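Local structure of TrwG component of type IV secretion system (Bartonella birtlesii, 4JF8) at residues Gln81-Tyr84 / Lys85-Gly89; Asp69-Ala72 / Leu73-Ala77; Asp45-Trp48 / Leu49-Val53. The protein is a VirB8-family component of a type IV secretion system, probably serving as a scaffold in the membrane-spanning assembly, and is represented here by its NTF2-like domain. One frame throughout, in Å; residues are numbered along the deposited sequence.

How the contacts relate
Contact 3 is buried and lies within helix 42-57, which packs on the antiparallel sheet; its backbone bonds are regular, and its aromatic and amide side chains reach the second subunit. Contact 2, partly buried, ends helix 64-73 and turns the chain toward helix 77-85. It meets contact 3 where Ser75 and Tyr52 join through their hydroxyls and Gln51 packs on Thr70 and Leu74. Contact 1 is a surface contact at the end of helix 77-85, where ring packing gives way to a water-linked polar fringe. It touches contact 2 through Tyr84 on Ala72 and Phe83 on Thr71, but makes no touch with contact 3.

Contact 1: residues Gln81-Tyr84 / Lys85-Gly89; sequences QEFY and KIYEG. With EDO (1,2-ethanediol), chain C.
Phe83 and Tyr87, four residues apart, form an offset edge-to-face pair, with the edge of the tyrosine turned to the face of the phenylalanine and the planes at 61°. CE1 of Phe83 lies 3.9 Å from CE2 of Tyr87. Ile86 adds an apolar contact, its CD1 standing 4.1 Å from CD1 of Phe83.

The backbone bonds change from i to i+4 toward i to i+3. Lys85 N makes weak bonds to the carbonyls of both Gln81 and Glu82, after which Ile86 N bonds to Phe83 O and Tyr87 N to Tyr84 O (2.9 Å), i to i+3 steps that lead into a type I turn from Lys85 to Glu88.

Water joins the polar side chains. Two waters bridge Gln81 OE1 and Lys85 NZ, the lysine reaching them through a bend at chi4 (-35°), and one of them also bonds to Gln81 O. Another lies 2.5 Å from Glu88 OE2 and bonds weakly to Gln81 OE1. A 1,2-ethanediol, probably from the crystallisation liquor, accepts a bond from Tyr87 OH at its O1 (2.6 Å).

Phe83 and Tyr84 rest on helix 64-73 through Thr71 and Ala72, while Ile86 and Tyr87 lean on Arg93 of helix 93-97.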
loop_
_atom_site.group_PDB
_atom_site.type_symbol
_atom_site.label_atom_id
_atom_site.label_comp_id
_atom_site.label_asym_id
_atom_site.label_seq_id
_atom_site.Cartn_x
_atom_site.Cartn_y
_atom_site.Cartn_z
ATOM N N GLN A 81 3.225 -9.405 -18.527
ATOM C CA GLN A 81 4.148 -9.289 -19.662
ATOM C C GLN A 81 4.034 -7.931 -20.348
ATOM O O GLN A 81 5.039 -7.347 -20.729
ATOM C CB GLN A 81 3.946 -10.430 -20.659
ATOM C CG GLN A 81 4.381 -11.795 -20.114
ATOM C CD GLN A 81 5.875 -11.841 -19.899
ATOM O OE1 GLN A 81 6.657 -11.568 -20.835
ATOM N NE2 GLN A 81 6.293 -12.135 -18.687
ATOM N N GLU A 82 2.808 -7.415 -20.466
ATOM C CA GLU A 82 2.583 -6.084 -21.048
ATOM C C GLU A 82 3.234 -4.999 -20.183
ATOM O O GLU A 82 3.935 -4.128 -20.698
ATOM C CB GLU A 82 1.096 -5.842 -21.211
ATOM C CG GLU A 82 0.464 -6.727 -22.263
ATOM C CD GLU A 82 -1.040 -6.659 -22.291
ATOM O OE1 GLU A 82 -1.644 -6.081 -21.372
ATOM O OE2 GLU A 82 -1.635 -7.224 -23.245
ATOM N N PHE A 83 3.043 -5.082 -18.878
ATOM C CA PHE A 83 3.565 -4.094 -17.938
ATOM C C PHE A 83 5.098 -4.129 -17.898
ATOM O O PHE A 83 5.762 -3.094 -17.919
ATOM C CB PHE A 83 2.992 -4.364 -16.546
ATOM C CG PHE A 83 3.660 -3.582 -15.472
ATOM C CD1 PHE A 83 3.537 -2.202 -15.410
ATOM C CD2 PHE A 83 4.402 -4.234 -14.498
ATOM C CE1 PHE A 83 4.172 -1.494 -14.415
ATOM C CE2 PHE A 83 5.027 -3.527 -13.492
ATOM C CZ PHE A 83 4.924 -2.161 -13.452
ATOM N N TYR A 84 5.673 -5.327 -17.896
ATOM C CA TYR A 84 7.116 -5.476 -17.771
ATOM C C TYR A 84 7.825 -4.796 -18.918
ATOM O O TYR A 84 8.941 -4.286 -18.740
ATOM C CB TYR A 84 7.537 -6.946 -17.737
ATOM C CG TYR A 84 7.120 -7.740 -16.515
ATOM C CD1 TYR A 84 6.843 -7.126 -15.294
ATOM C CD2 TYR A 84 7.047 -9.133 -16.568
ATOM C CE1 TYR A 84 6.508 -7.872 -14.185
ATOM C CE2 TYR A 84 6.709 -9.870 -15.467
ATOM C CZ TYR A 84 6.425 -9.240 -14.274
ATOM O OH TYR A 84 6.061 -10.009 -13.173
ATOM N N LYS A 85 7.210 -4.760 -20.091
ATOM C CA LYS A 85 7.865 -4.148 -21.253
ATOM C C LYS A 85 8.135 -2.661 -21.046
ATOM O O LYS A 85 9.097 -2.132 -21.603
ATOM C CB LYS A 85 7.046 -4.371 -22.522
ATOM C CG LYS A 85 7.051 -5.814 -22.978
ATOM C CD LYS A 85 6.351 -5.986 -24.311
ATOM C CE LYS A 85 6.131 -7.450 -24.649
ATOM N NZ LYS A 85 7.207 -8.388 -24.203
ATOM N N ILE A 86 7.335 -1.988 -20.223
ATOM C CA ILE A 86 7.590 -0.578 -19.898
ATOM C C ILE A 86 8.984 -0.405 -19.280
ATOM O O ILE A 86 9.606 0.645 -19.426
ATOM C CB ILE A 86 6.504 -0.037 -18.930
ATOM C CG1 ILE A 86 5.126 -0.063 -19.612
ATOM C CG2 ILE A 86 6.830 1.371 -18.444
ATOM C CD1 ILE A 86 3.971 0.247 -18.698
ATOM N N TYR A 87 9.459 -1.444 -18.583
ATOM C CA TYR A 87 10.738 -1.470 -17.866
ATOM C C TYR A 87 11.786 -2.361 -18.524
ATOM O O TYR A 87 12.726 -2.807 -17.862
ATOM C CB TYR A 87 10.475 -1.854 -16.376
ATOM C CG TYR A 87 9.675 -0.750 -15.718
ATOM C CD1 TYR A 87 10.313 0.400 -15.295
ATOM C CD2 TYR A 87 8.290 -0.803 -15.608
ATOM C CE1 TYR A 87 9.607 1.451 -14.740
ATOM C CE2 TYR A 87 7.560 0.254 -15.056
ATOM C CZ TYR A 87 8.242 1.389 -14.637
ATOM O OH TYR A 87 7.596 2.492 -14.122
ATOM N N GLU A 88 11.655 -2.556 -19.829
ATOM C CA GLU A 88 12.645 -3.338 -20.573
ATOM C C GLU A 88 13.136 -2.532 -21.758
ATOM O O GLU A 88 12.437 -1.667 -22.286
ATOM C CB GLU A 88 12.022 -4.658 -21.039
ATOM C CG GLU A 88 11.781 -5.633 -19.888
ATOM C CD GLU A 88 10.861 -6.799 -20.227
ATOM O OE1 GLU A 88 10.277 -6.824 -21.318
ATOM O OE2 GLU A 88 10.699 -7.707 -19.390
ATOM N N GLY A 89 14.357 -2.838 -22.171
ATOM C CA GLY A 89 14.911 -2.268 -23.393
ATOM C C GLY A 89 15.586 -0.928 -23.186
ATOM O O GLY A 89 15.746 -0.461 -22.055
HETATM C C1 EDO C . 5.649 2.277 -11.726
HETATM O O1 EDO C . 5.241 2.377 -13.101
HETATM C C2 EDO C . 5.946 0.848 -11.366
HETATM O O2 EDO C . 4.720 0.177 -11.329
HETATM O O HOH W 1 7.326 -8.862 -21.447
HETATM O O HOH W 2 9.271 -9.689 -20.000
HETATM O O HOH W 3 5.713 -11.282 -23.709
#

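Contact 2: residues Asp69-Ala72 / Leu73-Ala77; sequences DTTA and LLSTA
Ser75 folds back on the last turn of helix 64-73 and meets the carbonyl of Thr71. Its CB lies 3.4 Å from Thr71 O, and one bond further OG donates a hydrogen bond to that same oxygen at 2.7 Å. The hydroxyl approaches from above the carbonyl plane, 36° out of it. This position follows from chi1 of -60°, which sets OG beside the serine's own backbone N and turns it back to the helix. OG is held from a second direction by the hydroxyl of Tyr52 on helix 42-57, so this buried group is gripped by two bonds.

The main chain loosens at the same point. Leu73 N and Leu74 N still bond to the carbonyls four residues back, Asp69 O and Thr70 O, whereas Ser75 N bonds to Ala72 O (3.2 Å), three residues back. The Leu74 side chain runs along that of Thr70, with CD1 of the leucine 4.0 Å from CG2 of the threonine. The Thr70 hydroxyl bonds instead to Leu66 O.

Leu74 is the first residue to leave helical angles, and Thr76 is already the N-cap of the next helix, its OG1 bonded to Val79 N. The arrangement is a short connection between two helices, with a serine hydroxyl on a carbonyl at the C-terminal end of one and a threonine N-cap starting the next.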
loop_
_atom_site.group_PDB
_atom_site.type_symbol
_atom_site.label_atom_id
_atom_site.label_comp_id
_atom_site.label_asym_id
_atom_site.label_seq_id
_atom_site.Cartn_x
_atom_site.Cartn_y
_atom_site.Cartn_z
ATOM N N ASP A 69 6.325 -4.052 -7.876
ATOM C CA ASP A 69 5.946 -5.355 -7.347
ATOM C C ASP A 69 4.454 -5.469 -7.125
ATOM O O ASP A 69 3.871 -6.523 -7.341
ATOM C CB ASP A 69 6.711 -5.661 -6.058
ATOM C CG ASP A 69 8.192 -5.925 -6.292
ATOM O OD1 ASP A 69 8.594 -6.264 -7.423
ATOM O OD2 ASP A 69 8.965 -5.833 -5.320
ATOM N N THR A 70 3.822 -4.397 -6.652
ATOM C CA THR A 70 2.378 -4.422 -6.442
ATOM C C THR A 70 1.662 -4.595 -7.778
ATOM O O THR A 70 0.743 -5.413 -7.915
ATOM C CB THR A 70 1.903 -3.134 -5.748
ATOM O OG1 THR A 70 2.495 -3.025 -4.452
ATOM C CG2 THR A 70 0.415 -3.084 -5.619
ATOM N N THR A 71 2.083 -3.816 -8.773
ATOM C CA THR A 71 1.469 -3.945 -10.089
ATOM C C THR A 71 1.588 -5.384 -10.612
ATOM O O THR A 71 0.604 -5.969 -11.093
ATOM C CB THR A 71 2.087 -2.973 -11.094
ATOM O OG1 THR A 71 1.930 -1.642 -10.615
ATOM C CG2 THR A 71 1.398 -3.076 -12.430
ATOM N N ALA A 72 2.768 -5.968 -10.493
ATOM C CA ALA A 72 2.967 -7.334 -10.966
ATOM C C ALA A 72 2.075 -8.329 -10.230
ATOM O O ALA A 72 1.463 -9.211 -10.835
ATOM C CB ALA A 72 4.423 -7.740 -10.853
ATOM N N LEU A 73 1.997 -8.169 -8.907
ATOM C CA LEU A 73 1.194 -9.096 -8.100
ATOM C C LEU A 73 -0.266 -9.093 -8.503
ATOM O O LEU A 73 -0.932 -10.124 -8.514
ATOM C CB LEU A 73 1.343 -8.713 -6.627
ATOM C CG LEU A 73 0.631 -9.612 -5.625
ATOM C CD1 LEU A 73 1.249 -11.004 -5.560
ATOM C CD2 LEU A 73 0.600 -8.914 -4.273
ATOM N N LEU A 74 -0.777 -7.916 -8.842
ATOM C CA LEU A 74 -2.191 -7.725 -9.120
ATOM C C LEU A 74 -2.566 -7.918 -10.571
ATOM O O LEU A 74 -3.722 -7.667 -10.922
ATOM C CB LEU A 74 -2.620 -6.333 -8.625
ATOM C CG LEU A 74 -2.432 -6.013 -7.138
ATOM C CD1 LEU A 74 -3.021 -4.648 -6.872
ATOM C CD2 LEU A 74 -3.085 -7.076 -6.256
ATOM N N SER A 75 -1.628 -8.391 -11.387
ATOM C CA SER A 75 -1.844 -8.591 -12.826
ATOM C C SER A 75 -1.792 -10.062 -13.183
ATOM O O SER A 75 -0.951 -10.792 -12.674
ATOM C CB SER A 75 -0.740 -7.892 -13.610
ATOM O OG SER A 75 -0.701 -6.476 -13.369
ATOM N N THR A 76 -2.652 -10.500 -14.092
ATOM C CA THR A 76 -2.492 -11.834 -14.662
ATOM C C THR A 76 -1.164 -11.924 -15.377
ATOM O O THR A 76 -0.539 -10.906 -15.691
ATOM C CB THR A 76 -3.571 -12.160 -15.699
ATOM O OG1 THR A 76 -3.437 -11.223 -16.785
ATOM C CG2 THR A 76 -4.997 -12.159 -15.097
ATOM N N ALA A 77 -0.736 -13.142 -15.675
ATOM C CA ALA A 77 0.520 -13.345 -16.384
ATOM C C ALA A 77 0.601 -12.541 -17.684
ATOM O O ALA A 77 1.612 -11.915 -17.981
ATOM C CB ALA A 77 0.711 -14.835 -16.647
#

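Contact 3: residues Asp45-Trp48 / Leu49-Val53; sequences DRYW and LNQYV. With EDO (1,2-ethanediol), chain D.
Gln51 lays its amide obliquely against Tyr47 and Trp48, one helical turn back, with OE1 at the indole and NE2 at the phenol. The extended side chain, with CG anti to the backbone N (chi1 -178°), runs alongside the indole and brings OE1 to 3.3 Å from CZ3 of Trp48; the amide is tilted 63° to that ring. NE2 lies 3.7 Å from CZ of Tyr47, whose ring stands at 76° to the amide plane. The two rings also meet: CD2 of Tyr47 sits 3.6 Å above the indole plane, over its centre.

Leu49 CG makes a close van der Waals contact with the carbonyl oxygen Asp45 O (3.2 Å); its apolar partners are Ile110, Ile143 and Ala118 of the sheet.

Regular i to i+4 hydrogen bonds hold the backbone, from Leu49 N to Asp45 O through Tyr52 N to Trp48 O. Tyr47 O has an extra partner, a water 2.8 Å away that also accepts from Asn50 ND2 and ties this side chain to the preceding turn.

Trp48 NE1 donates at 2.9 Å to O2 of a 1,2-ethanediol, probably from the crystallisation liquor, also bonded by Trp48 NE1 of the second subunit. Tyr47 OH is hydrogen-bonded to Tyr47 OH of that subunit, and each Tyr47 ring meets the Trp48 ring of the other copy. Asp45 is held by the hydroxyls of Tyr145 and Tyr147.

Helix 42-57, the first helix of the modelled domain, lies on an antiparallel sheet as in the NTF2-like fold of VirB8 proteins, its aromatic side forming part of the subunit interface.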
loop_
_atom_site.group_PDB
_atom_site.type_symbol
_atom_site.label_atom_id
_atom_site.label_comp_id
_atom_site.label_asym_id
_atom_site.label_seq_id
_atom_site.Cartn_x
_atom_site.Cartn_y
_atom_site.Cartn_z
ATOM N N ASP A 45 -14.099 -3.054 -4.826
ATOM C CA ASP A 45 -13.540 -3.041 -6.166
ATOM C C ASP A 45 -12.793 -1.710 -6.381
ATOM O O ASP A 45 -11.694 -1.680 -6.940
ATOM C CB ASP A 45 -14.613 -3.185 -7.240
ATOM C CG ASP A 45 -15.210 -4.577 -7.332
ATOM O OD1 ASP A 45 -14.896 -5.483 -6.546
ATOM O OD2 ASP A 45 -16.096 -4.750 -8.228
ATOM N N ARG A 46 -13.370 -0.597 -5.932
ATOM C CA ARG A 46 -12.704 0.704 -6.076
ATOM C C ARG A 46 -11.369 0.733 -5.336
ATOM O O ARG A 46 -10.407 1.295 -5.837
ATOM C CB ARG A 46 -13.594 1.857 -5.606
ATOM C CG ARG A 46 -14.700 2.214 -6.589
ATOM C CD ARG A 46 -15.511 3.387 -6.094
ATOM N NE ARG A 46 -16.288 3.957 -7.190
ATOM C CZ ARG A 46 -17.402 4.671 -7.061
ATOM N NH1 ARG A 46 -17.930 4.921 -5.866
ATOM N NH2 ARG A 46 -18.000 5.119 -8.153
ATOM N N TYR A 47 -11.303 0.116 -4.155
ATOM C CA TYR A 47 -10.040 0.042 -3.411
ATOM C C TYR A 47 -8.961 -0.610 -4.272
ATOM O O TYR A 47 -7.852 -0.057 -4.417
ATOM C CB TYR A 47 -10.227 -0.738 -2.113
ATOM C CG TYR A 47 -8.937 -0.994 -1.376
ATOM C CD1 TYR A 47 -8.373 -0.017 -0.579
ATOM C CD2 TYR A 47 -8.234 -2.195 -1.533
ATOM C CE1 TYR A 47 -7.176 -0.230 0.090
ATOM C CE2 TYR A 47 -7.031 -2.419 -0.875
ATOM C CZ TYR A 47 -6.504 -1.421 -0.079
ATOM O OH TYR A 47 -5.305 -1.609 0.577
ATOM N N TRP A 48 -9.256 -1.773 -4.836
ATOM C CA TRP A 48 -8.267 -2.499 -5.637
ATOM C C TRP A 48 -7.924 -1.808 -6.952
ATOM O O TRP A 48 -6.752 -1.744 -7.338
ATOM C CB TRP A 48 -8.675 -3.966 -5.851
ATOM C CG TRP A 48 -8.568 -4.710 -4.563
ATOM C CD1 TRP A 48 -9.599 -5.146 -3.776
ATOM C CD2 TRP A 48 -7.362 -5.040 -3.868
ATOM N NE1 TRP A 48 -9.101 -5.722 -2.636
ATOM C CE2 TRP A 48 -7.731 -5.662 -2.658
ATOM C CE3 TRP A 48 -6.003 -4.838 -4.135
ATOM C CZ2 TRP A 48 -6.771 -6.093 -1.727
ATOM C CZ3 TRP A 48 -5.076 -5.286 -3.222
ATOM C CH2 TRP A 48 -5.463 -5.898 -2.039
ATOM N N LEU A 49 -8.933 -1.259 -7.622
ATOM C CA LEU A 49 -8.703 -0.525 -8.859
ATOM C C LEU A 49 -7.845 0.703 -8.626
ATOM O O LEU A 49 -6.967 1.012 -9.432
ATOM C CB LEU A 49 -10.039 -0.130 -9.489
ATOM C CG LEU A 49 -10.839 -1.332 -10.031
ATOM C CD1 LEU A 49 -12.315 -0.966 -10.195
ATOM C CD2 LEU A 49 -10.256 -1.902 -11.323
ATOM N N ASN A 50 -8.132 1.420 -7.551
ATOM C CA ASN A 50 -7.335 2.579 -7.180
ATOM C C ASN A 50 -5.884 2.179 -6.900
ATOM O O ASN A 50 -4.935 2.816 -7.383
ATOM C CB ASN A 50 -7.969 3.251 -5.956
ATOM C CG ASN A 50 -7.289 4.530 -5.564
ATOM O OD1 ASN A 50 -7.255 5.480 -6.351
ATOM N ND2 ASN A 50 -6.793 4.600 -4.327
ATOM N N GLN A 51 -5.706 1.135 -6.097
ATOM C CA GLN A 51 -4.359 0.680 -5.785
ATOM C C GLN A 51 -3.638 0.325 -7.080
ATOM O O GLN A 51 -2.456 0.644 -7.264
ATOM C CB GLN A 51 -4.422 -0.551 -4.893
ATOM C CG GLN A 51 -3.043 -1.040 -4.492
ATOM C CD GLN A 51 -3.046 -2.175 -3.477
ATOM O OE1 GLN A 51 -2.511 -3.254 -3.725
ATOM N NE2 GLN A 51 -3.659 -1.938 -2.344
ATOM N N TYR A 52 -4.331 -0.331 -8.011
ATOM C CA TYR A 52 -3.707 -0.731 -9.253
ATOM C C TYR A 52 -3.241 0.456 -10.088
ATOM O O TYR A 52 -2.082 0.505 -10.509
ATOM C CB TYR A 52 -4.651 -1.622 -10.078
ATOM C CG TYR A 52 -3.928 -2.306 -11.221
ATOM C CD1 TYR A 52 -3.161 -3.443 -10.970
ATOM C CD2 TYR A 52 -3.932 -1.787 -12.522
ATOM C CE1 TYR A 52 -2.451 -4.075 -11.977
ATOM C CE2 TYR A 52 -3.228 -2.415 -13.531
ATOM C CZ TYR A 52 -2.474 -3.542 -13.251
ATOM O OH TYR A 52 -1.800 -4.174 -14.295
ATOM N N VAL A 53 -4.128 1.411 -10.320
ATOM C CA VAL A 53 -3.784 2.544 -11.153
ATOM C C VAL A 53 -2.673 3.363 -10.506
ATOM O O VAL A 53 -1.727 3.784 -11.177
ATOM C CB VAL A 53 -5.023 3.396 -11.506
ATOM C CG1 VAL A 53 -4.597 4.680 -12.208
ATOM C CG2 VAL A 53 -5.969 2.608 -12.409
HETATM C C1 EDO D . -8.847 -5.890 1.605
HETATM O O1 EDO D . -9.730 -6.420 2.601
HETATM C C2 EDO D . -9.669 -5.018 0.675
HETATM O O2 EDO D . -10.493 -5.901 -0.098
HETATM O O HOH W 4 -6.914 1.996 -2.796
#